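Local coordinates for ribosomal RNA processing protein 6 (Trypanosoma brucei brucei, PDB 4NLC) that probably trims RNA from its 3' end as an exosome-associated 3'-5' exoribonuclease, this chain being its catalytic core with exonuclease and HRDC domains, at residues A279-S290 with I319-L329; S290-W301 with N350-A361. The protein carries 1 engineered substitution. All blocks are in the same frame, centred on the assembly; numbering follows the deposited sequence.

Contact 1: residues A279-S290 with I319-L329; sequences ALGRSLGGLSSS and ISSVLSIATKL. Engineered in segment 319-329: Ser321 (natural residue Cys).
Leu323 projects from helix 319-328 into the short 3-10 turn at 282-284, its forked end lying against the backbone and CB of Ser283. CD1 stands 3.3 Å from Ser283 O, and CD2 lies 3.6 Å from Ser283 CB. The small serine is consistent with Leu323 coming this close to the main chain. Leu284 reaches the same leucine obliquely with CD2. One turn back along the helix, Leu280 and Ile319 lie side by side, pointing opposite ways, with Leu280 CD2 3.8 Å from Ile319 CG1. The other branch, Leu280 CD1, is 4.0 Å from Val322 CG1, so the buried leucine wedges among Ile319, Val322 and Leu323. Ile319 turns CG1 away from its own backbone N (chi1 -164°), and CD1 thereby also meets Ala279 CB at 3.8 Å. At the far end Leu287, the last residue of the type II turn 284-287, splits its branches: CD2 touches Thr327 CG2 at 3.6 Å, while CD1 rests more loosely over Ala326 CB. Thr327 offers its methyl here because its hydroxyl is directed back to its own helix. Gly281 and Gly286, both with positive phi, let the chain turn between these leucines. The whole is an apolar seam by which the connection between helices 275-280 and 289-309 packs on helix 319-328, part of the all-helical HRDC domain.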
loop_
_atom_site.group_PDB
_atom_site.type_symbol
_atom_site.label_atom_id
_atom_site.label_comp_id
_atom_site.label_asym_id
_atom_site.label_seq_id
_atom_site.Cartn_x
_atom_site.Cartn_y
_atom_site.Cartn_z
ATOM N N ALA A 279 13.530 -13.532 -8.872
ATOM C CA ALA A 279 12.576 -14.300 -8.079
ATOM C C ALA A 279 13.009 -15.743 -7.843
ATOM O O ALA A 279 12.670 -16.311 -6.799
ATOM C CB ALA A 279 11.214 -14.265 -8.747
ATOM N N LEU A 280 13.735 -16.344 -8.803
ATOM C CA LEU A 280 14.167 -17.736 -8.668
ATOM C C LEU A 280 15.576 -17.875 -8.088
ATOM O O LEU A 280 15.911 -18.955 -7.607
ATOM C CB LEU A 280 14.007 -18.529 -9.988
ATOM C CG LEU A 280 12.558 -18.700 -10.507
ATOM C CD1 LEU A 280 12.537 -19.144 -11.952
ATOM C CD2 LEU A 280 11.751 -19.661 -9.645
ATOM N N GLY A 281 16.353 -16.784 -8.101
ATOM C CA GLY A 281 17.718 -16.696 -7.573
ATOM C C GLY A 281 18.573 -17.951 -7.665
ATOM O O GLY A 281 18.726 -18.530 -8.749
ATOM N N ARG A 282 19.079 -18.403 -6.500
ATOM C CA ARG A 282 19.944 -19.578 -6.330
ATOM C C ARG A 282 19.316 -20.891 -6.788
ATOM O O ARG A 282 20.043 -21.791 -7.217
ATOM C CB ARG A 282 20.465 -19.691 -4.883
ATOM C CG ARG A 282 19.416 -19.913 -3.780
ATOM C CD ARG A 282 19.993 -19.707 -2.384
ATOM N NE ARG A 282 20.945 -20.756 -2.001
ATOM C CZ ARG A 282 21.801 -20.665 -0.985
ATOM N NH1 ARG A 282 21.844 -19.566 -0.240
ATOM N NH2 ARG A 282 22.632 -21.663 -0.717
ATOM N N SER A 283 17.970 -20.984 -6.733
ATOM C CA SER A 283 17.188 -22.156 -7.155
ATOM C C SER A 283 17.328 -22.500 -8.654
ATOM O O SER A 283 16.829 -23.541 -9.073
ATOM C CB SER A 283 15.722 -21.994 -6.760
ATOM O OG SER A 283 15.550 -22.175 -5.363
ATOM N N LEU A 284 18.028 -21.648 -9.448
ATOM C CA LEU A 284 18.291 -21.868 -10.879
ATOM C C LEU A 284 19.581 -22.664 -11.131
ATOM O O LEU A 284 19.858 -23.040 -12.270
ATOM C CB LEU A 284 18.293 -20.552 -11.684
ATOM C CG LEU A 284 16.941 -19.860 -11.868
ATOM C CD1 LEU A 284 17.086 -18.601 -12.710
ATOM C CD2 LEU A 284 15.904 -20.800 -12.471
ATOM N N GLY A 285 20.344 -22.923 -10.069
ATOM C CA GLY A 285 21.541 -23.754 -10.145
ATOM C C GLY A 285 21.125 -25.211 -10.236
ATOM O O GLY A 285 20.098 -25.597 -9.664
ATOM N N GLY A 286 21.905 -26.003 -10.972
ATOM C CA GLY A 286 21.645 -27.424 -11.185
ATOM C C GLY A 286 20.739 -27.689 -12.373
ATOM O O GLY A 286 20.362 -28.836 -12.616
ATOM N N LEU A 287 20.408 -26.638 -13.147
ATOM C CA LEU A 287 19.536 -26.755 -14.316
ATOM C C LEU A 287 20.284 -26.806 -15.653
ATOM O O LEU A 287 21.259 -26.087 -15.863
ATOM C CB LEU A 287 18.476 -25.621 -14.327
ATOM C CG LEU A 287 17.407 -25.625 -13.188
ATOM C CD1 LEU A 287 16.278 -24.632 -13.491
ATOM C CD2 LEU A 287 16.810 -27.018 -12.986
ATOM N N SER A 288 19.781 -27.613 -16.574
ATOM C CA SER A 288 20.322 -27.705 -17.919
ATOM C C SER A 288 19.803 -26.461 -18.675
ATOM O O SER A 288 18.946 -25.748 -18.128
ATOM C CB SER A 288 19.822 -28.979 -18.593
ATOM O OG SER A 288 18.500 -28.807 -19.075
ATOM N N SER A 289 20.302 -26.199 -19.910
ATOM C CA SER A 289 19.848 -25.038 -20.684
ATOM C C SER A 289 18.364 -25.116 -21.022
ATOM O O SER A 289 17.698 -24.085 -21.058
ATOM C CB SER A 289 20.692 -24.839 -21.945
ATOM O OG SER A 289 20.679 -25.977 -22.789
ATOM N N SER A 290 17.826 -26.331 -21.222
ATOM C CA SER A 290 16.409 -26.460 -21.549
ATOM C C SER A 290 15.520 -26.261 -20.327
ATOM O O SER A 290 14.390 -25.797 -20.474
ATOM C CB SER A 290 16.128 -27.790 -22.231
ATOM O OG SER A 290 16.456 -28.848 -21.349
ATOM N N ILE A 319 5.954 -19.975 -6.401
ATOM C CA ILE A 319 7.285 -19.855 -7.005
ATOM C C ILE A 319 7.991 -21.237 -7.178
ATOM O O ILE A 319 8.654 -21.452 -8.195
ATOM C CB ILE A 319 8.144 -18.809 -6.216
ATOM C CG1 ILE A 319 9.391 -18.350 -6.997
ATOM C CG2 ILE A 319 8.510 -19.288 -4.813
ATOM C CD1 ILE A 319 9.131 -17.372 -8.103
ATOM N N SER A 320 7.813 -22.165 -6.202
ATOM C CA SER A 320 8.394 -23.509 -6.211
ATOM C C SER A 320 7.812 -24.329 -7.330
ATOM O O SER A 320 8.525 -25.143 -7.894
ATOM C CB SER A 320 8.185 -24.206 -4.867
ATOM O OG SER A 320 6.812 -24.331 -4.534
ATOM N N SER A 321 6.524 -24.089 -7.679
ATOM C CA SER A 321 5.818 -24.750 -8.786
ATOM C C SER A 321 6.439 -24.416 -10.129
ATOM O O SER A 321 6.465 -25.269 -11.007
ATOM C CB SER A 321 4.333 -24.409 -8.780
ATOM O OG SER A 321 3.677 -25.038 -7.691
ATOM N N VAL A 322 6.962 -23.180 -10.278
ATOM C CA VAL A 322 7.664 -22.709 -11.471
ATOM C C VAL A 322 8.930 -23.563 -11.608
ATOM O O VAL A 322 9.190 -24.123 -12.682
ATOM C CB VAL A 322 7.993 -21.198 -11.370
ATOM C CG1 VAL A 322 8.926 -20.759 -12.497
ATOM C CG2 VAL A 322 6.723 -20.360 -11.368
ATOM N N LEU A 323 9.678 -23.705 -10.489
ATOM C CA LEU A 323 10.889 -24.499 -10.454
ATOM C C LEU A 323 10.608 -25.961 -10.663
ATOM O O LEU A 323 11.337 -26.599 -11.402
ATOM C CB LEU A 323 11.677 -24.277 -9.173
ATOM C CG LEU A 323 13.182 -24.327 -9.377
ATOM C CD1 LEU A 323 13.712 -22.948 -9.815
ATOM C CD2 LEU A 323 13.872 -24.823 -8.121
ATOM N N SER A 324 9.496 -26.463 -10.120
ATOM C CA SER A 324 9.080 -27.855 -10.270
ATOM C C SER A 324 8.845 -28.230 -11.742
ATOM O O SER A 324 9.257 -29.300 -12.163
ATOM C CB SER A 324 7.825 -28.122 -9.452
ATOM O OG SER A 324 7.677 -29.521 -9.298
ATOM N N ILE A 325 8.186 -27.348 -12.512
ATOM C CA ILE A 325 7.904 -27.587 -13.926
ATOM C C ILE A 325 9.224 -27.609 -14.684
ATOM O O ILE A 325 9.481 -28.554 -15.421
ATOM C CB ILE A 325 6.889 -26.555 -14.508
ATOM C CG1 ILE A 325 5.488 -26.745 -13.883
ATOM C CG2 ILE A 325 6.834 -26.635 -16.055
ATOM C CD1 ILE A 325 4.466 -25.710 -14.300
ATOM N N ALA A 326 10.069 -26.591 -14.457
ATOM C CA ALA A 326 11.391 -26.456 -15.055
ATOM C C ALA A 326 12.264 -27.711 -14.820
ATOM O O ALA A 326 12.850 -28.218 -15.762
ATOM C CB ALA A 326 12.086 -25.216 -14.486
ATOM N N THR A 327 12.291 -28.228 -13.583
ATOM C CA THR A 327 13.127 -29.363 -13.176
ATOM C C THR A 327 12.599 -30.682 -13.699
ATOM O O THR A 327 13.331 -31.393 -14.399
ATOM C CB THR A 327 13.335 -29.384 -11.645
ATOM O OG1 THR A 327 12.069 -29.523 -11.023
ATOM C CG2 THR A 327 13.984 -28.117 -11.112
ATOM N N LYS A 328 11.321 -30.987 -13.404
ATOM C CA LYS A 328 10.677 -32.243 -13.789
ATOM C C LYS A 328 10.298 -32.355 -15.268
ATOM O O LYS A 328 10.109 -33.479 -15.739
ATOM C CB LYS A 328 9.435 -32.508 -12.904
ATOM C CG LYS A 328 9.754 -32.789 -11.431
ATOM C CD LYS A 328 8.478 -32.728 -10.594
ATOM C CE LYS A 328 8.626 -33.305 -9.200
ATOM N NZ LYS A 328 7.314 -33.406 -8.500
ATOM N N LEU A 329 10.152 -31.210 -15.990
ATOM C CA LEU A 329 9.714 -31.137 -17.403
ATOM C C LEU A 329 8.443 -32.010 -17.676
ATOM O O LEU A 329 8.520 -32.969 -18.446
ATOM C CB LEU A 329 10.873 -31.447 -18.401
ATOM C CG LEU A 329 12.102 -30.506 -18.352
ATOM C CD1 LEU A 329 13.284 -31.086 -19.131
ATOM C CD2 LEU A 329 11.775 -29.106 -18.880
#

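Contact 2: residues S290-W301 with N350-A361; sequences SQLQVAREIFNW and NVMKLLQIVKDA
Trp301 and Leu354 meet at about a right angle, the methyl CD2 of the leucine sitting over one face of the indole in a CH-pi contact, 3.8 Å from the centroid of the six-membered ring. The ring's other neighbours come from different directions. Lys353 lays its aliphatic chain along the pyrrole edge, CE 3.4 Å from Trp301 NE1 and near the ring plane, its bends at chi2 and chi3 carrying the methylene there. Asn350 CB approaches Trp301 CZ2 obliquely at 3.5 Å. Ile357 turns CD1 to Trp301 CB, and its other branch, CG2, toward Glu297 CB and Ile298 CD1. That same Ile298 CD1 also reaches Leu354 CD2 at 3.6 Å, so one leucine methyl is shared by an isoleucine and an indole. These beta-branched and leucine side chains pack between helices 290-301 and 351-359, which run nearly antiparallel, 154° between their directions and their axes 9.8 Å apart at closest approach, as two members of the HRDC helical bundle. Toward the other end the two chain segments come closer, and here the small Ser290 and Ala361 face each other, Ser290 CB lying by Ala361 O, while Ala361 CB presses on Val294 CG2 at a tight 3.4 Å. A water links the two segments, accepting from Gln293 NE2 and donating to Ile357 O (2.8 Å). Behind this first shell, Met317 backs Trp301 and Ile298, Ile325 of helix 319-328 packs on Val294, Ile298 and Val358, and Val336 of helix 333-339 supports Leu354.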
loop_
_atom_site.group_PDB
_atom_site.type_symbol
_atom_site.label_atom_id
_atom_site.label_comp_id
_atom_site.label_asym_id
_atom_site.label_seq_id
_atom_site.Cartn_x
_atom_site.Cartn_y
_atom_site.Cartn_z
ATOM N N SER A 290 17.826 -26.331 -21.222
ATOM C CA SER A 290 16.409 -26.460 -21.549
ATOM C C SER A 290 15.520 -26.261 -20.327
ATOM O O SER A 290 14.390 -25.797 -20.474
ATOM C CB SER A 290 16.128 -27.790 -22.231
ATOM O OG SER A 290 16.456 -28.848 -21.349
ATOM N N GLN A 291 16.036 -26.569 -19.125
ATOM C CA GLN A 291 15.306 -26.386 -17.868
ATOM C C GLN A 291 15.302 -24.907 -17.508
ATOM O O GLN A 291 14.332 -24.417 -16.938
ATOM C CB GLN A 291 15.936 -27.227 -16.751
ATOM C CG GLN A 291 15.738 -28.735 -16.978
ATOM C CD GLN A 291 16.487 -29.565 -15.988
ATOM O OE1 GLN A 291 17.701 -29.438 -15.814
ATOM N NE2 GLN A 291 15.800 -30.509 -15.394
ATOM N N LEU A 292 16.376 -24.193 -17.870
ATOM C CA LEU A 292 16.505 -22.755 -17.658
ATOM C C LEU A 292 15.535 -22.006 -18.569
ATOM O O LEU A 292 14.929 -21.025 -18.138
ATOM C CB LEU A 292 17.957 -22.282 -17.883
ATOM C CG LEU A 292 18.970 -22.639 -16.786
ATOM C CD1 LEU A 292 20.400 -22.352 -17.235
ATOM C CD2 LEU A 292 18.661 -21.928 -15.475
ATOM N N GLN A 293 15.387 -22.471 -19.824
ATOM C CA GLN A 293 14.457 -21.888 -20.804
ATOM C C GLN A 293 13.025 -22.061 -20.300
ATOM O O GLN A 293 12.233 -21.113 -20.367
ATOM C CB GLN A 293 14.648 -22.528 -22.195
ATOM C CG GLN A 293 13.706 -22.018 -23.290
ATOM C CD GLN A 293 13.817 -22.818 -24.577
ATOM O OE1 GLN A 293 14.907 -23.192 -25.031
ATOM N NE2 GLN A 293 12.690 -23.064 -25.216
ATOM N N VAL A 294 12.710 -23.261 -19.774
ATOM C CA VAL A 294 11.402 -23.574 -19.204
ATOM C C VAL A 294 11.138 -22.714 -17.952
ATOM O O VAL A 294 10.039 -22.192 -17.817
ATOM C CB VAL A 294 11.176 -25.093 -18.969
ATOM C CG1 VAL A 294 9.894 -25.351 -18.173
ATOM C CG2 VAL A 294 11.107 -25.825 -20.300
ATOM N N ALA A 295 12.140 -22.534 -17.079
ATOM C CA ALA A 295 11.992 -21.682 -15.883
ATOM C C ALA A 295 11.534 -20.265 -16.271
ATOM O O ALA A 295 10.552 -19.785 -15.726
ATOM C CB ALA A 295 13.309 -21.607 -15.105
ATOM N N ARG A 296 12.208 -19.649 -17.269
ATOM C CA ARG A 296 11.956 -18.298 -17.755
ATOM C C ARG A 296 10.583 -18.138 -18.382
ATOM O O ARG A 296 9.868 -17.179 -18.051
ATOM C CB ARG A 296 13.067 -17.868 -18.728
ATOM C CG ARG A 296 12.841 -16.497 -19.401
ATOM C CD ARG A 296 14.000 -16.107 -20.304
ATOM N NE ARG A 296 13.665 -14.963 -21.156
ATOM C CZ ARG A 296 14.551 -14.286 -21.882
ATOM N NH1 ARG A 296 15.838 -14.620 -21.855
ATOM N NH2 ARG A 296 14.162 -13.257 -22.626
ATOM N N GLU A 297 10.218 -19.066 -19.289
ATOM C CA GLU A 297 8.941 -19.045 -20.013
ATOM C C GLU A 297 7.739 -19.287 -19.089
ATOM O O GLU A 297 6.729 -18.612 -19.256
ATOM C CB GLU A 297 8.946 -20.005 -21.213
ATOM C CG GLU A 297 9.944 -19.678 -22.317
ATOM C CD GLU A 297 9.663 -18.439 -23.142
ATOM O OE1 GLU A 297 8.513 -18.275 -23.610
ATOM O OE2 GLU A 297 10.608 -17.642 -23.351
ATOM N N ILE A 298 7.844 -20.227 -18.117
ATOM C CA ILE A 298 6.772 -20.457 -17.134
ATOM C C ILE A 298 6.594 -19.180 -16.271
ATOM O O ILE A 298 5.469 -18.741 -16.046
ATOM C CB ILE A 298 7.011 -21.708 -16.244
ATOM C CG1 ILE A 298 6.949 -23.045 -17.064
ATOM C CG2 ILE A 298 6.046 -21.726 -15.031
ATOM C CD1 ILE A 298 5.538 -23.464 -17.668
ATOM N N PHE A 299 7.710 -18.577 -15.841
ATOM C CA PHE A 299 7.688 -17.365 -15.045
ATOM C C PHE A 299 7.060 -16.203 -15.816
ATOM O O PHE A 299 6.272 -15.453 -15.246
ATOM C CB PHE A 299 9.093 -17.012 -14.504
ATOM C CG PHE A 299 9.036 -15.928 -13.446
ATOM C CD1 PHE A 299 9.008 -14.580 -13.804
ATOM C CD2 PHE A 299 8.929 -16.254 -12.100
ATOM C CE1 PHE A 299 8.901 -13.579 -12.827
ATOM C CE2 PHE A 299 8.850 -15.251 -11.127
ATOM C CZ PHE A 299 8.828 -13.922 -11.496
ATOM N N ASN A 300 7.394 -16.058 -17.103
ATOM C CA ASN A 300 6.834 -14.982 -17.930
ATOM C C ASN A 300 5.379 -15.211 -18.225
ATOM O O ASN A 300 4.616 -14.251 -18.213
ATOM C CB ASN A 300 7.661 -14.737 -19.188
ATOM C CG ASN A 300 8.960 -14.077 -18.842
ATOM O OD1 ASN A 300 9.189 -13.680 -17.695
ATOM N ND2 ASN A 300 9.835 -13.934 -19.810
ATOM N N TRP A 301 4.981 -16.491 -18.407
ATOM C CA TRP A 301 3.582 -16.855 -18.578
ATOM C C TRP A 301 2.810 -16.537 -17.263
ATOM O O TRP A 301 1.690 -16.012 -17.314
ATOM C CB TRP A 301 3.428 -18.347 -18.924
ATOM C CG TRP A 301 1.986 -18.728 -19.016
ATOM C CD1 TRP A 301 1.173 -18.564 -20.096
ATOM C CD2 TRP A 301 1.133 -19.121 -17.927
ATOM N NE1 TRP A 301 -0.126 -18.858 -19.758
ATOM C CE2 TRP A 301 -0.179 -19.212 -18.436
ATOM C CE3 TRP A 301 1.355 -19.428 -16.571
ATOM C CZ2 TRP A 301 -1.262 -19.629 -17.651
ATOM C CZ3 TRP A 301 0.280 -19.824 -15.787
ATOM C CH2 TRP A 301 -1.009 -19.931 -16.329
ATOM N N ASN A 350 -5.564 -23.029 -18.299
ATOM C CA ASN A 350 -4.461 -22.914 -19.263
ATOM C C ASN A 350 -3.383 -24.001 -19.162
ATOM O O ASN A 350 -2.264 -23.784 -19.620
ATOM C CB ASN A 350 -3.831 -21.522 -19.179
ATOM C CG ASN A 350 -4.812 -20.417 -19.455
ATOM O OD1 ASN A 350 -5.372 -19.814 -18.540
ATOM N ND2 ASN A 350 -5.097 -20.184 -20.722
ATOM N N VAL A 351 -3.740 -25.199 -18.660
ATOM C CA VAL A 351 -2.833 -26.360 -18.514
ATOM C C VAL A 351 -2.164 -26.787 -19.848
ATOM O O VAL A 351 -1.013 -27.248 -19.828
ATOM C CB VAL A 351 -3.554 -27.549 -17.808
ATOM C CG1 VAL A 351 -4.710 -28.119 -18.646
ATOM C CG2 VAL A 351 -2.579 -28.637 -17.382
ATOM N N MET A 352 -2.881 -26.626 -20.994
ATOM C CA MET A 352 -2.388 -27.003 -22.325
ATOM C C MET A 352 -1.312 -26.041 -22.827
ATOM O O MET A 352 -0.388 -26.464 -23.537
ATOM C CB MET A 352 -3.540 -27.185 -23.330
ATOM C CG MET A 352 -4.484 -28.356 -22.981
ATOM S SD MET A 352 -3.683 -29.931 -22.498
ATOM C CE MET A 352 -3.093 -30.501 -24.094
ATOM N N LYS A 353 -1.401 -24.765 -22.412
ATOM C CA LYS A 353 -0.417 -23.720 -22.724
ATOM C C LYS A 353 0.887 -23.993 -21.936
ATOM O O LYS A 353 1.975 -23.873 -22.501
ATOM C CB LYS A 353 -0.989 -22.318 -22.387
ATOM C CG LYS A 353 -0.095 -21.153 -22.807
ATOM C CD LYS A 353 -0.837 -20.115 -23.655
ATOM C CE LYS A 353 -1.623 -19.101 -22.847
ATOM N NZ LYS A 353 -2.287 -18.098 -23.721
ATOM N N LEU A 354 0.772 -24.355 -20.629
ATOM C CA LEU A 354 1.934 -24.678 -19.784
ATOM C C LEU A 354 2.626 -25.915 -20.340
ATOM O O LEU A 354 3.856 -25.958 -20.423
ATOM C CB LEU A 354 1.521 -24.926 -18.326
ATOM C CG LEU A 354 0.950 -23.758 -17.554
ATOM C CD1 LEU A 354 0.348 -24.231 -16.247
ATOM C CD2 LEU A 354 2.013 -22.746 -17.253
ATOM N N LEU A 355 1.826 -26.894 -20.766
ATOM C CA LEU A 355 2.275 -28.132 -21.396
ATOM C C LEU A 355 2.965 -27.844 -22.745
ATOM O O LEU A 355 3.952 -28.498 -23.068
ATOM C CB LEU A 355 1.069 -29.072 -21.570
ATOM C CG LEU A 355 1.312 -30.463 -22.139
ATOM C CD1 LEU A 355 2.402 -31.186 -21.379
ATOM C CD2 LEU A 355 0.031 -31.273 -22.150
ATOM N N GLN A 356 2.487 -26.841 -23.500
ATOM C CA GLN A 356 3.111 -26.483 -24.782
ATOM C C GLN A 356 4.507 -25.877 -24.563
ATOM O O GLN A 356 5.439 -26.173 -25.332
ATOM C CB GLN A 356 2.207 -25.532 -25.602
ATOM C CG GLN A 356 2.500 -25.565 -27.108
ATOM C CD GLN A 356 2.618 -26.967 -27.660
ATOM O OE1 GLN A 356 1.683 -27.790 -27.601
ATOM N NE2 GLN A 356 3.787 -27.276 -28.184
ATOM N N ILE A 357 4.646 -25.055 -23.489
ATOM C CA ILE A 357 5.905 -24.417 -23.071
ATOM C C ILE A 357 6.975 -25.491 -22.869
ATOM O O ILE A 357 8.074 -25.360 -23.396
ATOM C CB ILE A 357 5.722 -23.507 -21.809
ATOM C CG1 ILE A 357 4.997 -22.188 -22.180
ATOM C CG2 ILE A 357 7.075 -23.226 -21.103
ATOM C CD1 ILE A 357 4.411 -21.360 -20.964
ATOM N N VAL A 358 6.630 -26.551 -22.130
ATOM C CA VAL A 358 7.506 -27.683 -21.842
ATOM C C VAL A 358 7.839 -28.456 -23.121
ATOM O O VAL A 358 9.000 -28.816 -23.323
ATOM C CB VAL A 358 6.901 -28.616 -20.758
ATOM C CG1 VAL A 358 7.817 -29.824 -20.501
ATOM C CG2 VAL A 358 6.637 -27.851 -19.463
ATOM N N LYS A 359 6.813 -28.744 -23.953
ATOM C CA LYS A 359 6.958 -29.492 -25.205
ATOM C C LYS A 359 7.905 -28.817 -26.183
ATOM O O LYS A 359 8.705 -29.505 -26.803
ATOM C CB LYS A 359 5.595 -29.749 -25.862
ATOM C CG LYS A 359 4.803 -30.876 -25.227
ATOM C CD LYS A 359 3.379 -30.884 -25.729
ATOM C CE LYS A 359 2.578 -31.994 -25.112
ATOM N NZ LYS A 359 1.136 -31.869 -25.436
ATOM N N ASP A 360 7.860 -27.481 -26.293
ATOM C CA ASP A 360 8.738 -26.725 -27.202
ATOM C C ASP A 360 10.211 -26.697 -26.752
ATOM O O ASP A 360 11.096 -26.349 -27.547
ATOM C CB ASP A 360 8.190 -25.301 -27.437
ATOM C CG ASP A 360 6.807 -25.233 -28.074
ATOM O OD1 ASP A 360 6.354 -26.253 -28.628
ATOM O OD2 ASP A 360 6.186 -24.157 -28.026
ATOM N N ALA A 361 10.478 -27.112 -25.499
ATOM C CA ALA A 361 11.830 -27.142 -24.940
ATOM C C ALA A 361 12.472 -28.539 -24.824
ATOM O O ALA A 361 13.700 -28.616 -24.764
ATOM C CB ALA A 361 11.850 -26.444 -23.597
HETATM O O HOH W 1 9.814 -23.267 -24.054
#

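Both contacts use helix 289-309 and share Ser290, with centres 11 Å apart and segments that alternate along the chain. Contact 1 takes in the start of that helix and the connection before it; contact 2 runs along its N-terminal half. Each is partly buried, but contact 2 has more buried residues and the larger interface, 590 against 447 Å². Contact 1 is mainly aliphatic and sets an irregular connection against one helix, whereas contact 2 pairs two regular helices and adds an indole and a water-mediated polar link. They meet where Gln291 NE2 probably donates to Thr327 O and where Ala279 CB touches Phe299.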